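Local coordinates for protein oxidoreductase, iron/ascorbate family (Shewanella oneidensis, PDB 3ON7) that probably uses iron(II), dioxygen and 2-oxoglutarate to oxidise L-arginine, with release of guanidine, and may also convert 2-oxoglutarate to ethylene, at residues I86-H91 / I154-P159; H174-L179 / I211-D216; N178-L183 / L250-H255; G190-A195 / S230-N235. All coordinates share one frame; numbering follows the deposited sequence. Where two conformers were deposited one is given.

The four contacts illustrate how chemistry follows place in a two-sheet oxygenase fold. Contacts 1 and 3 both pair antiparallel strands of the large mixed sheet, and strands 151-157 and 245-252 are neighbours there; contact 3 is central and mixes apolar side chains with a buried asparagine amide, whereas contact 1 lies farther out and relies on a histidine-carboxylate bond. Contact 2, also buried, departs from strand pairing: a loop is tied polar atom by polar atom to the end of strand 210-214, and it shares Asn178 and Leu179 with contact 3. Contact 4, only partly buried, belongs to the smaller sheet. Contacts 2 and 4 meet at His174, Asp176 and His231, the probable iron ligands.

Contact 1. Residues I86-H91 / I154-P159; sequences IKEYYH and ILHYPP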
loop_
_atom_site.group_PDB
_atom_site.type_symbol
_atom_site.label_atom_id
_atom_site.label_comp_id
_atom_site.label_asym_id
_atom_site.label_seq_id
_atom_site.Cartn_x
_atom_site.Cartn_y
_atom_site.Cartn_z
ATOM N N ILE B 86 -9.762 20.918 -8.165
ATOM C CA ILE B 86 -10.372 22.186 -7.748
ATOM C C ILE B 86 -10.417 22.330 -6.222
ATOM O O ILE B 86 -11.101 23.204 -5.698
ATOM C CB ILE B 86 -11.808 22.354 -8.328
ATOM C CG1 ILE B 86 -12.745 21.239 -7.816
ATOM C CG2 ILE B 86 -11.756 22.394 -9.837
ATOM C CD1 ILE B 86 -14.227 21.493 -8.098
ATOM N N LYS B 87 -9.697 21.460 -5.514
ATOM C CA LYS B 87 -9.654 21.479 -4.067
ATOM C C LYS B 87 -8.296 21.018 -3.543
ATOM O O LYS B 87 -7.591 20.254 -4.206
ATOM C CB LYS B 87 -10.766 20.599 -3.478
ATOM C CG LYS B 87 -10.570 19.086 -3.668
ATOM C CD LYS B 87 -11.696 18.285 -3.016
ATOM C CE LYS B 87 -11.703 16.796 -3.389
ATOM N NZ LYS B 87 -11.780 16.542 -4.869
ATOM N N GLU B 88 -7.958 21.497 -2.352
ATOM C CA GLU B 88 -6.792 21.045 -1.581
ATOM C C GLU B 88 -7.365 20.698 -0.202
ATOM O O GLU B 88 -8.472 21.112 0.136
ATOM C CB GLU B 88 -5.704 22.138 -1.513
ATOM C CG GLU B 88 -6.102 23.355 -0.668
ATOM C CD GLU B 88 -5.174 24.555 -0.779
ATOM O OE1 GLU B 88 -3.981 24.408 -1.168
ATOM O OE2 GLU B 88 -5.648 25.671 -0.440
ATOM N N TYR B 89 -6.672 19.886 0.575
ATOM C CA TYR B 89 -7.248 19.472 1.835
ATOM C C TYR B 89 -6.197 19.024 2.790
ATOM O O TYR B 89 -5.041 18.858 2.411
ATOM C CB TYR B 89 -8.318 18.375 1.632
ATOM C CG TYR B 89 -7.893 17.201 0.775
ATOM C CD1 TYR B 89 -8.060 17.218 -0.605
ATOM C CD2 TYR B 89 -7.353 16.058 1.348
ATOM C CE1 TYR B 89 -7.671 16.128 -1.403
ATOM C CE2 TYR B 89 -6.984 14.963 0.562
ATOM C CZ TYR B 89 -7.137 15.003 -0.800
ATOM O OH TYR B 89 -6.763 13.917 -1.549
ATOM N N TYR B 90 -6.617 18.861 4.038
ATOM C CA TYR B 90 -5.766 18.413 5.113
ATOM C C TYR B 90 -6.478 17.274 5.847
ATOM O O TYR B 90 -7.656 17.396 6.226
ATOM C CB TYR B 90 -5.513 19.562 6.083
ATOM C CG TYR B 90 -4.328 19.359 6.961
ATOM C CD1 TYR B 90 -4.331 18.379 7.957
ATOM C CD2 TYR B 90 -3.186 20.119 6.802
ATOM C CE1 TYR B 90 -3.224 18.176 8.755
ATOM C CE2 TYR B 90 -2.074 19.896 7.583
ATOM C CZ TYR B 90 -2.102 18.950 8.570
ATOM O OH TYR B 90 -0.990 18.748 9.357
ATOM N N HIS B 91 -5.745 16.185 6.083
ATOM C CA HIS B 91 -6.270 15.030 6.825
ATOM C C HIS B 91 -5.763 15.081 8.251
ATOM O O HIS B 91 -4.547 14.943 8.518
ATOM C CB HIS B 91 -5.821 13.742 6.159
ATOM C CG HIS B 91 -6.684 13.318 5.018
ATOM N ND1 HIS B 91 -6.637 12.044 4.491
ATOM C CD2 HIS B 91 -7.652 13.976 4.336
ATOM C CE1 HIS B 91 -7.548 11.939 3.536
ATOM N NE2 HIS B 91 -8.161 13.100 3.409
ATOM N N ILE B 154 -10.311 18.294 6.263
ATOM C CA ILE B 154 -10.596 19.720 6.111
ATOM C C ILE B 154 -10.409 20.067 4.643
ATOM O O ILE B 154 -9.286 20.032 4.144
ATOM C CB ILE B 154 -9.690 20.554 7.026
ATOM C CG1 ILE B 154 -9.831 20.029 8.454
ATOM C CG2 ILE B 154 -10.017 22.098 6.933
ATOM C CD1 ILE B 154 -9.123 20.804 9.512
ATOM N N LEU B 155 -11.525 20.367 3.958
ATOM C CA LEU B 155 -11.521 20.622 2.517
ATOM C C LEU B 155 -11.506 22.114 2.227
ATOM O O LEU B 155 -12.212 22.884 2.885
ATOM C CB LEU B 155 -12.762 20.000 1.868
ATOM C CG LEU B 155 -12.641 18.504 1.579
ATOM C CD1 LEU B 155 -12.138 18.277 0.177
ATOM C CD2 LEU B 155 -11.712 17.826 2.583
ATOM N N HIS B 156 -10.699 22.519 1.239
ATOM C CA HIS B 156 -10.675 23.899 0.775
ATOM C C HIS B 156 -10.758 23.976 -0.745
ATOM O O HIS B 156 -9.871 23.496 -1.432
ATOM C CB HIS B 156 -9.434 24.641 1.241
ATOM C CG HIS B 156 -9.331 26.035 0.687
ATOM N ND1 HIS B 156 -8.214 26.500 0.026
ATOM C CD2 HIS B 156 -10.219 27.060 0.686
ATOM C CE1 HIS B 156 -8.414 27.755 -0.346
ATOM N NE2 HIS B 156 -9.624 28.116 0.045
ATOM N N TYR B 157 -11.846 24.564 -1.242
ATOM C CA TYR B 157 -11.990 24.904 -2.634
ATOM C C TYR B 157 -11.549 26.326 -2.830
ATOM O O TYR B 157 -12.256 27.239 -2.417
ATOM C CB TYR B 157 -13.443 24.788 -3.067
ATOM C CG TYR B 157 -13.981 23.392 -2.981
ATOM C CD1 TYR B 157 -14.523 22.901 -1.791
ATOM C CD2 TYR B 157 -13.955 22.562 -4.092
ATOM C CE1 TYR B 157 -15.023 21.619 -1.719
ATOM C CE2 TYR B 157 -14.444 21.273 -4.026
ATOM C CZ TYR B 157 -14.974 20.806 -2.843
ATOM O OH TYR B 157 -15.467 19.539 -2.808
ATOM N N PRO B 158 -10.395 26.535 -3.477
ATOM C CA PRO B 158 -9.932 27.911 -3.696
ATOM C C PRO B 158 -10.767 28.719 -4.697
ATOM O O PRO B 158 -11.440 28.143 -5.560
ATOM C CB PRO B 158 -8.503 27.731 -4.252
ATOM C CG PRO B 158 -8.108 26.322 -3.902
ATOM C CD PRO B 158 -9.397 25.540 -3.916
ATOM N N PRO B 159 -10.696 30.058 -4.603
ATOM C CA PRO B 159 -11.364 30.911 -5.562
ATOM C C PRO B 159 -10.899 30.636 -6.970
ATOM O O PRO B 159 -9.746 30.305 -7.170
ATOM C CB PRO B 159 -10.918 32.332 -5.176
ATOM C CG PRO B 159 -10.200 32.225 -3.907
ATOM C CD PRO B 159 -9.828 30.813 -3.681
HETATM O O HOH W 1 -11.990 25.561 -6.597
HETATM O O HOH W 2 -14.839 17.481 -4.227
#
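Glu88 and His156 form an antiparallel hydrogen-bonded pair whose side chains run alongside each other on one face of the sheet. Glu88 CB leaves the strand with CG set between the backbone N and the carbonyl carbon (chi1 69°), which brings the chain beside its partner, carboxylate and imidazole nearly coplanar. CG lies 3.8 Å from His156 O. Beyond CD, OE2 at the tip accepts from His156 ND1 at 2.7 Å. The anti lone pair of OE2 is used, in the imidazole plane, while OE1 turns to a salt bridge with Lys56. Ser244 OG bonds the far nitrogen, NE2.

Just before the strand, Lys87 lays CB over one face of the Tyr157 ring, 4.0 Å from the centroid, and NZ salt-bridges Asp85. On the opposite face of the sheet, one of two positions of Leu155 brings CD2 to Tyr89 CB. Where the strands part, one water donates to both Ile86 O and Pro158 O.

Strands 88-92 and 151-157 thus join the N-terminal and oxygenase family regions within the large sheet. With both imidazole nitrogens engaged and a carboxylate accepting from ND1, His156 is probably fixed in rotation, and a proton on ND1 would be favoured.

Contact 2. Residues H174-L179 / I211-D216; sequences HEDINL and IINIGD
Asp216 N donates to Asp176 O at 2.8 Å, and Gly215 N to Leu179 O at 2.9 Å, the second from above the carbonyl plane. These backbone bonds fold the loop 174-179 around the N-cap residue of helix 216-221. Close CH contact accompanies them: Gly215 brings CA to 3.0 Å from Asn178 O.

Side-chain bonding centres on Asp176. Asn213 ND2, with CG set between its backbone N and carbonyl carbon (chi1 73°), reaches Asp176 OD2 at 3.0 Å; the acceptor lies in the amide plane, but the donor stands above the carboxylate plane. The same ND2 also donates to Ile214 O. One water donates to both Asp176 OD2 and Asn213 OD1.

His174 and Asp176 fit the His-X-Asp part of the facial triad expected in iron/2-oxoglutarate oxygenases, here without metal, with His231 the probable third ligand. Asn213, Thr181 OG1 and the water engage Asp176 OD2, consistent with a second shell that steadies the carboxylate while OD1 faces the vacant point where iron would probably bind.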
loop_
_atom_site.group_PDB
_atom_site.type_symbol
_atom_site.label_atom_id
_atom_site.label_comp_id
_atom_site.label_asym_id
_atom_site.label_seq_id
_atom_site.Cartn_x
_atom_site.Cartn_y
_atom_site.Cartn_z
ATOM N N HIS B 174 -21.629 10.273 -4.638
ATOM C CA HIS B 174 -20.877 9.204 -4.012
ATOM C C HIS B 174 -21.590 8.722 -2.757
ATOM O O HIS B 174 -22.474 9.420 -2.205
ATOM C CB HIS B 174 -19.486 9.719 -3.623
ATOM C CG HIS B 174 -19.521 10.813 -2.595
ATOM N ND1 HIS B 174 -19.840 12.122 -2.907
ATOM C CD2 HIS B 174 -19.312 10.787 -1.252
ATOM C CE1 HIS B 174 -19.803 12.858 -1.808
ATOM N NE2 HIS B 174 -19.473 12.076 -0.792
ATOM N N GLU B 175 -21.153 7.564 -2.279
ATOM C CA GLU B 175 -21.515 7.083 -0.959
ATOM C C GLU B 175 -20.323 7.059 -0.019
ATOM O O GLU B 175 -19.196 6.924 -0.441
ATOM C CB GLU B 175 -22.101 5.689 -1.051
ATOM C CG GLU B 175 -23.428 5.670 -1.774
ATOM C CD GLU B 175 -23.391 4.842 -3.031
ATOM O OE1 GLU B 175 -22.420 4.964 -3.825
ATOM O OE2 GLU B 175 -24.343 4.058 -3.207
ATOM N N ASP B 176 -20.586 7.221 1.268
ATOM C CA ASP B 176 -19.559 7.047 2.268
ATOM C C ASP B 176 -19.466 5.580 2.608
ATOM O O ASP B 176 -20.475 4.893 2.690
ATOM C CB ASP B 176 -19.892 7.844 3.517
ATOM C CG ASP B 176 -19.838 9.359 3.281
ATOM O OD1 ASP B 176 -19.327 9.805 2.211
ATOM O OD2 ASP B 176 -20.327 10.087 4.165
ATOM N N ILE B 177 -18.243 5.097 2.791
ATOM C CA ILE B 177 -18.031 3.708 3.162
ATOM C C ILE B 177 -18.151 3.462 4.650
ATOM O O ILE B 177 -18.338 2.328 5.076
ATOM C CB ILE B 177 -16.643 3.227 2.694
ATOM C CG1 ILE B 177 -16.647 1.692 2.536
ATOM C CG2 ILE B 177 -15.539 3.712 3.629
ATOM C CD1 ILE B 177 -15.274 1.111 2.142
ATOM N N ASN B 178 -18.017 4.519 5.449
ATOM C CA ASN B 178 -17.776 4.366 6.888
ATOM C C ASN B 178 -19.071 4.161 7.689
ATOM O O ASN B 178 -20.084 3.750 7.125
ATOM C CB ASN B 178 -16.979 5.564 7.382
ATOM C CG ASN B 178 -17.602 6.868 6.970
ATOM O OD1 ASN B 178 -17.568 7.204 5.798
ATOM N ND2 ASN B 178 -18.236 7.566 7.903
ATOM N N LEU B 179 -19.024 4.379 9.008
ATOM C CA LEU B 179 -20.185 4.127 9.877
ATOM C C LEU B 179 -21.164 5.269 9.791
ATOM O O LEU B 179 -22.260 5.086 9.273
ATOM C CB LEU B 179 -19.769 3.860 11.322
ATOM C CG LEU B 179 -20.841 3.115 12.133
ATOM C CD1 LEU B 179 -21.037 1.699 11.632
ATOM C CD2 LEU B 179 -20.499 3.111 13.615
ATOM N N ILE B 211 -25.154 18.053 9.547
ATOM C CA ILE B 211 -25.726 17.032 8.655
ATOM C C ILE B 211 -25.068 15.718 8.971
ATOM O O ILE B 211 -23.842 15.646 9.076
ATOM C CB ILE B 211 -25.474 17.363 7.157
ATOM C CG1 ILE B 211 -25.684 18.847 6.902
ATOM C CG2 ILE B 211 -26.379 16.508 6.209
ATOM C CD1 ILE B 211 -26.942 19.423 7.516
ATOM N N ILE B 212 -25.875 14.689 9.168
ATOM C CA ILE B 212 -25.371 13.385 9.540
ATOM C C ILE B 212 -25.902 12.353 8.578
ATOM O O ILE B 212 -27.102 12.327 8.293
ATOM C CB ILE B 212 -25.789 13.021 10.967
ATOM C CG1 ILE B 212 -25.194 14.032 11.964
ATOM C CG2 ILE B 212 -25.339 11.604 11.333
ATOM C CD1 ILE B 212 -26.175 15.049 12.425
ATOM N N ASN B 213 -25.016 11.488 8.080
ATOM C CA ASN B 213 -25.439 10.454 7.159
ATOM C C ASN B 213 -24.868 9.067 7.476
ATOM O O ASN B 213 -23.776 8.933 8.029
ATOM C CB ASN B 213 -25.180 10.891 5.720
ATOM C CG ASN B 213 -23.709 10.862 5.335
ATOM O OD1 ASN B 213 -22.934 11.786 5.637
ATOM N ND2 ASN B 213 -23.320 9.816 4.619
ATOM N N ILE B 214 -25.687 8.058 7.195
ATOM C CA ILE B 214 -25.336 6.642 7.276
ATOM C C ILE B 214 -24.292 6.344 6.209
ATOM O O ILE B 214 -24.402 6.860 5.092
ATOM C CB ILE B 214 -26.566 5.776 6.925
ATOM C CG1 ILE B 214 -27.716 6.030 7.898
ATOM C CG2 ILE B 214 -26.211 4.243 6.856
ATOM C CD1 ILE B 214 -27.421 5.706 9.376
ATOM N N GLY B 215 -23.305 5.516 6.551
ATOM C CA GLY B 215 -22.293 5.027 5.596
ATOM C C GLY B 215 -22.425 3.518 5.364
ATOM O O GLY B 215 -23.142 2.824 6.109
ATOM N N ASP B 216 -21.748 3.007 4.327
ATOM C CA ASP B 216 -21.921 1.609 3.904
ATOM C C ASP B 216 -21.769 0.589 5.022
ATOM O O ASP B 216 -22.482 -0.420 5.059
ATOM C CB ASP B 216 -20.933 1.239 2.796
ATOM C CG ASP B 216 -21.287 1.872 1.483
ATOM O OD1 ASP B 216 -22.403 2.425 1.413
ATOM O OD2 ASP B 216 -20.453 1.833 0.545
HETATM O O HOH W 3 -18.775 3.826 -0.435
HETATM O O HOH W 4 -23.540 7.567 1.824
HETATM O O HOH W 5 -20.859 12.745 3.828
#

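Contact 3. Residues N178-L183 / L250-H255; sequences NLITVL and LFLHPH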
loop_
_atom_site.group_PDB
_atom_site.type_symbol
_atom_site.label_atom_id
_atom_site.label_comp_id
_atom_site.label_asym_id
_atom_site.label_seq_id
_atom_site.Cartn_x
_atom_site.Cartn_y
_atom_site.Cartn_z
ATOM N N ASN B 178 -18.017 4.519 5.449
ATOM C CA ASN B 178 -17.776 4.366 6.888
ATOM C C ASN B 178 -19.071 4.161 7.689
ATOM O O ASN B 178 -20.084 3.750 7.125
ATOM C CB ASN B 178 -16.979 5.564 7.382
ATOM C CG ASN B 178 -17.602 6.868 6.970
ATOM O OD1 ASN B 178 -17.568 7.204 5.798
ATOM N ND2 ASN B 178 -18.236 7.566 7.903
ATOM N N LEU B 179 -19.024 4.379 9.008
ATOM C CA LEU B 179 -20.185 4.127 9.877
ATOM C C LEU B 179 -21.164 5.269 9.791
ATOM O O LEU B 179 -22.260 5.086 9.273
ATOM C CB LEU B 179 -19.769 3.860 11.322
ATOM C CG LEU B 179 -20.841 3.115 12.133
ATOM C CD1 LEU B 179 -21.037 1.699 11.632
ATOM C CD2 LEU B 179 -20.499 3.111 13.615
ATOM N N ILE B 180 -20.787 6.436 10.309
ATOM C CA ILE B 180 -21.523 7.667 10.048
ATOM C C ILE B 180 -20.564 8.805 9.786
ATOM O O ILE B 180 -19.416 8.789 10.233
ATOM C CB ILE B 180 -22.503 8.101 11.192
ATOM C CG1 ILE B 180 -21.774 8.321 12.521
ATOM C CG2 ILE B 180 -23.637 7.083 11.360
ATOM C CD1 ILE B 180 -22.648 8.981 13.580
ATOM N N THR B 181 -21.078 9.807 9.091
ATOM C CA THR B 181 -20.346 11.005 8.790
ATOM C C THR B 181 -21.083 12.218 9.365
ATOM O O THR B 181 -22.288 12.228 9.396
ATOM C CB THR B 181 -20.175 11.107 7.292
ATOM O OG1 THR B 181 -19.454 9.941 6.850
ATOM C CG2 THR B 181 -19.431 12.402 6.911
ATOM N N VAL B 182 -20.340 13.224 9.821
ATOM C CA VAL B 182 -20.905 14.367 10.540
ATOM C C VAL B 182 -20.359 15.675 9.940
ATOM O O VAL B 182 -19.143 15.875 9.917
ATOM C CB VAL B 182 -20.476 14.279 12.024
ATOM C CG1 VAL B 182 -20.770 15.594 12.762
ATOM C CG2 VAL B 182 -21.124 13.057 12.689
ATOM N N LEU B 183 -21.233 16.547 9.439
ATOM C CA LEU B 183 -20.774 17.758 8.713
ATOM C C LEU B 183 -21.539 19.044 9.073
ATOM O O LEU B 183 -22.705 19.175 8.715
ATOM C CB LEU B 183 -20.867 17.517 7.204
ATOM C CG LEU B 183 -20.644 18.715 6.266
ATOM C CD1 LEU B 183 -19.185 19.093 6.185
ATOM C CD2 LEU B 183 -21.171 18.408 4.875
ATOM N N LEU B 250 -16.431 14.963 9.170
ATOM C CA LEU B 250 -15.750 14.008 10.055
ATOM C C LEU B 250 -16.283 12.611 9.721
ATOM O O LEU B 250 -17.474 12.363 9.858
ATOM C CB LEU B 250 -16.016 14.311 11.523
ATOM C CG LEU B 250 -15.445 13.286 12.526
ATOM C CD1 LEU B 250 -13.889 13.364 12.521
ATOM C CD2 LEU B 250 -15.999 13.449 13.897
ATOM N N PHE B 251 -15.397 11.720 9.274
ATOM C CA PHE B 251 -15.776 10.353 8.881
ATOM C C PHE B 251 -15.520 9.384 10.030
ATOM O O PHE B 251 -14.364 9.075 10.351
ATOM C CB PHE B 251 -15.018 9.959 7.624
ATOM C CG PHE B 251 -15.340 10.844 6.436
ATOM C CD1 PHE B 251 -16.413 10.550 5.596
ATOM C CD2 PHE B 251 -14.609 11.995 6.196
ATOM C CE1 PHE B 251 -16.739 11.378 4.538
ATOM C CE2 PHE B 251 -14.910 12.811 5.124
ATOM C CZ PHE B 251 -15.980 12.516 4.298
ATOM N N LEU B 252 -16.602 8.945 10.683
ATOM C CA LEU B 252 -16.481 8.036 11.838
ATOM C C LEU B 252 -16.329 6.634 11.249
ATOM O O LEU B 252 -17.191 6.199 10.484
ATOM C CB LEU B 252 -17.714 8.118 12.778
ATOM C CG LEU B 252 -17.951 9.347 13.672
ATOM C CD1 LEU B 252 -16.762 9.639 14.524
ATOM C CD2 LEU B 252 -18.337 10.602 12.895
ATOM N N HIS B 253 -15.205 5.975 11.535
ATOM C CA HIS B 253 -14.918 4.644 11.028
ATOM C C HIS B 253 -14.884 3.683 12.217
ATOM O O HIS B 253 -14.311 4.007 13.244
ATOM C CB HIS B 253 -13.544 4.569 10.353
ATOM C CG HIS B 253 -13.473 5.184 8.986
ATOM N ND1 HIS B 253 -13.379 4.429 7.835
ATOM C CD2 HIS B 253 -13.418 6.478 8.592
ATOM C CE1 HIS B 253 -13.290 5.232 6.791
ATOM N NE2 HIS B 253 -13.312 6.481 7.221
ATOM N N PRO B 254 -15.446 2.476 12.057
ATOM C CA PRO B 254 -15.379 1.504 13.138
ATOM C C PRO B 254 -13.975 0.928 13.293
ATOM O O PRO B 254 -13.170 1.086 12.400
ATOM C CB PRO B 254 -16.359 0.430 12.680
ATOM C CG PRO B 254 -16.341 0.515 11.231
ATOM C CD PRO B 254 -16.152 1.949 10.893
ATOM N N HIS B 255 -13.684 0.257 14.413
ATOM C CA HIS B 255 -12.412 -0.443 14.532
ATOM C C HIS B 255 -12.395 -1.525 13.441
ATOM O O HIS B 255 -13.439 -2.114 13.166
ATOM C CB HIS B 255 -12.241 -1.091 15.902
ATOM C CG HIS B 255 -12.434 -0.151 17.039
ATOM N ND1 HIS B 255 -11.679 0.992 17.192
ATOM C CD2 HIS B 255 -13.311 -0.166 18.070
ATOM C CE1 HIS B 255 -12.068 1.627 18.281
ATOM N NE2 HIS B 255 -13.061 0.949 18.830
#
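Asn178 sets its CB squarely over the His253 ring, 3.6 Å from the centroid and 3° off the normal. Its amide stands nearly upright to the Phe251 ring, with OD1 at the ring edge, 3.5 Å from CD1. ND2 donates to Leu252 O at 3.1 Å, from above the carbonyl plane, and also to Thr181 OG1 at 2.9 Å, in the amide plane. Leu179 N also donates to Leu252 O, and its CB rests near Pro254 CD. Ile180 O then accepts from Leu252 N. From here strands 180-184 and 245-252 run antiparallel in the major sheet of the double-stranded beta-helix (jelly roll) of this family. Thr181 and Phe251 form a non-hydrogen-bonded pair: Thr181 CG2, anti to the backbone N, lies off-centre above the ring, 4.1 Å from its centroid, while OG1 bonds OD2 of Asp176, a residue that probably binds iron through its other oxygen. Val182 exchanges two backbone bonds with Leu250, and its CG2 packs against Leu252 CD2 at 3.7 Å, on the face toward helix 103-126.

Contact 4. Residues G190-A195 / S230-N235; sequences GLQVKA and SHRVIN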
loop_
_atom_site.group_PDB
_atom_site.type_symbol
_atom_site.label_atom_id
_atom_site.label_comp_id
_atom_site.label_asym_id
_atom_site.label_seq_id
_atom_site.Cartn_x
_atom_site.Cartn_y
_atom_site.Cartn_z
ATOM N N GLY B 190 -26.322 23.610 -1.944
ATOM C CA GLY B 190 -25.798 22.751 -3.010
ATOM C C GLY B 190 -25.676 21.270 -2.680
ATOM O O GLY B 190 -25.717 20.437 -3.587
ATOM N N LEU B 191 -25.534 20.947 -1.399
ATOM C CA LEU B 191 -25.490 19.568 -0.949
ATOM C C LEU B 191 -26.856 18.951 -1.201
ATOM O O LEU B 191 -27.884 19.528 -0.814
ATOM C CB LEU B 191 -25.110 19.470 0.539
ATOM C CG LEU B 191 -25.066 18.073 1.180
ATOM C CD1 LEU B 191 -23.832 17.248 0.787
ATOM C CD2 LEU B 191 -25.147 18.201 2.716
ATOM N N GLN B 192 -26.847 17.809 -1.886
ATOM C CA GLN B 192 -28.060 17.087 -2.234
ATOM C C GLN B 192 -27.953 15.584 -1.977
ATOM O O GLN B 192 -26.854 15.011 -1.965
ATOM C CB GLN B 192 -28.383 17.293 -3.695
ATOM C CG GLN B 192 -28.638 18.712 -4.072
ATOM C CD GLN B 192 -29.075 18.823 -5.504
ATOM O OE1 GLN B 192 -28.535 18.136 -6.378
ATOM N NE2 GLN B 192 -30.065 19.687 -5.762
ATOM N N VAL B 193 -29.116 14.964 -1.807
ATOM C CA VAL B 193 -29.248 13.553 -1.464
ATOM C C VAL B 193 -30.230 12.918 -2.412
ATOM O O VAL B 193 -31.268 13.473 -2.686
ATOM C CB VAL B 193 -29.796 13.400 -0.032
ATOM C CG1 VAL B 193 -30.160 11.945 0.258
ATOM C CG2 VAL B 193 -28.801 13.951 0.973
ATOM N N LYS B 194 -29.895 11.743 -2.904
ATOM C CA LYS B 194 -30.721 11.016 -3.849
ATOM C C LYS B 194 -31.935 10.361 -3.155
ATOM O O LYS B 194 -31.791 9.520 -2.281
ATOM C CB LYS B 194 -29.850 9.977 -4.559
ATOM C CG LYS B 194 -30.565 9.006 -5.510
ATOM C CD LYS B 194 -31.273 9.700 -6.648
ATOM C CE LYS B 194 -30.289 10.407 -7.605
ATOM N NZ LYS B 194 -29.323 9.500 -8.306
ATOM N N ALA B 195 -33.123 10.780 -3.560
ATOM C CA ALA B 195 -34.364 10.222 -3.082
ATOM C C ALA B 195 -34.676 8.919 -3.804
ATOM O O ALA B 195 -34.046 8.578 -4.813
ATOM C CB ALA B 195 -35.499 11.207 -3.308
ATOM N N SER B 230 -26.682 8.001 -1.696
ATOM C CA SER B 230 -25.864 8.732 -2.626
ATOM C C SER B 230 -26.116 10.220 -2.438
ATOM O O SER B 230 -27.280 10.676 -2.482
ATOM C CB SER B 230 -26.230 8.311 -4.058
ATOM O OG SER B 230 -25.463 9.002 -5.027
ATOM N N HIS B 231 -25.028 10.966 -2.258
ATOM C CA HIS B 231 -25.089 12.410 -2.117
ATOM C C HIS B 231 -24.028 13.110 -2.970
ATOM O O HIS B 231 -22.987 12.509 -3.282
ATOM C CB HIS B 231 -24.943 12.814 -0.655
ATOM C CG HIS B 231 -23.764 12.214 0.034
ATOM N ND1 HIS B 231 -23.705 10.885 0.400
ATOM C CD2 HIS B 231 -22.608 12.772 0.457
ATOM C CE1 HIS B 231 -22.553 10.655 1.003
ATOM N NE2 HIS B 231 -21.869 11.782 1.045
ATOM N N ARG B 232 -24.306 14.373 -3.322
ATOM C CA ARG B 232 -23.402 15.214 -4.122
ATOM C C ARG B 232 -23.465 16.678 -3.703
ATOM O O ARG B 232 -24.326 17.067 -2.912
ATOM C CB ARG B 232 -23.766 15.112 -5.612
ATOM C CG ARG B 232 -25.105 15.743 -5.958
ATOM C CD ARG B 232 -25.465 15.611 -7.401
ATOM N NE ARG B 232 -26.690 16.336 -7.716
ATOM C CZ ARG B 232 -27.148 16.549 -8.949
ATOM N NH1 ARG B 232 -26.491 16.079 -10.009
ATOM N NH2 ARG B 232 -28.261 17.250 -9.129
ATOM N N VAL B 233 -22.558 17.496 -4.232
ATOM C CA VAL B 233 -22.650 18.942 -4.040
ATOM C C VAL B 233 -22.687 19.608 -5.411
ATOM O O VAL B 233 -21.745 19.472 -6.194
ATOM C CB VAL B 233 -21.483 19.518 -3.172
ATOM C CG1 VAL B 233 -21.609 21.042 -3.023
ATOM C CG2 VAL B 233 -21.448 18.851 -1.816
ATOM N N ILE B 234 -23.780 20.315 -5.713
ATOM C CA ILE B 234 -23.863 21.084 -6.966
ATOM C C ILE B 234 -23.508 22.543 -6.681
ATOM O O ILE B 234 -23.466 22.943 -5.524
ATOM C CB ILE B 234 -25.246 20.959 -7.674
ATOM C CG1 ILE B 234 -26.396 21.549 -6.841
ATOM C CG2 ILE B 234 -25.528 19.527 -8.010
ATOM C CD1 ILE B 234 -27.696 21.768 -7.637
ATOM N N ASN B 235 -23.203 23.299 -7.730
ATOM C CA ASN B 235 -23.008 24.768 -7.653
ATOM C C ASN B 235 -24.225 25.414 -8.287
ATOM O O ASN B 235 -24.274 25.593 -9.504
ATOM C CB ASN B 235 -21.736 25.231 -8.392
ATOM C CG ASN B 235 -20.455 24.801 -7.697
ATOM O OD1 ASN B 235 -20.344 24.895 -6.488
ATOM N ND2 ASN B 235 -19.489 24.310 -8.465
HETATM O O HOH W 6 -26.778 8.642 -7.266
#
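Gln192 and Arg232 hold the firm part of this contact between strands 191-194 and 231-234, which pair antiparallel in the minor sheet of the jelly roll. Their backbones exchange two hydrogen bonds, and their side chains then extend alongside each other until Gln192 OE1 is gripped at the guanidinium edge by Arg232 NE and Arg232 NH2, each at 2.9 Å. Amide and guanidinium planes differ by only 12°. The other amide atom, NE2, bonds Asp202 OD1, so both polar atoms of this buried glutamine are satisfied and the orientation of its amide is fixed.

Close by, Gly190 O accepts from Ile234 N at 2.9 Å, from above the carbonyl plane, and Gly190 CA comes to 3.4 Å from Ile234 O; at a phi of 151° this is a backbone shape suited to glycine. Ile234 CD1 closes the cluster 3.7 Å from Gln192 NE2.

The opposite side is sparser, with an apolar touch of Leu191 CD1 on Val233 CG2 at 3.9 Å. It also carries His231, the probable third iron ligand, whose ring leads off the pair and whose ND1 bonds Thr229 O. At the partly exposed end the backbone bond from Lys194 N to Ser230 O is as good as the others, but the side chains loosen: their polar tips are joined through solvent, one water accepting from Lys194 NZ and lying 2.6 Å from Ser230 OG.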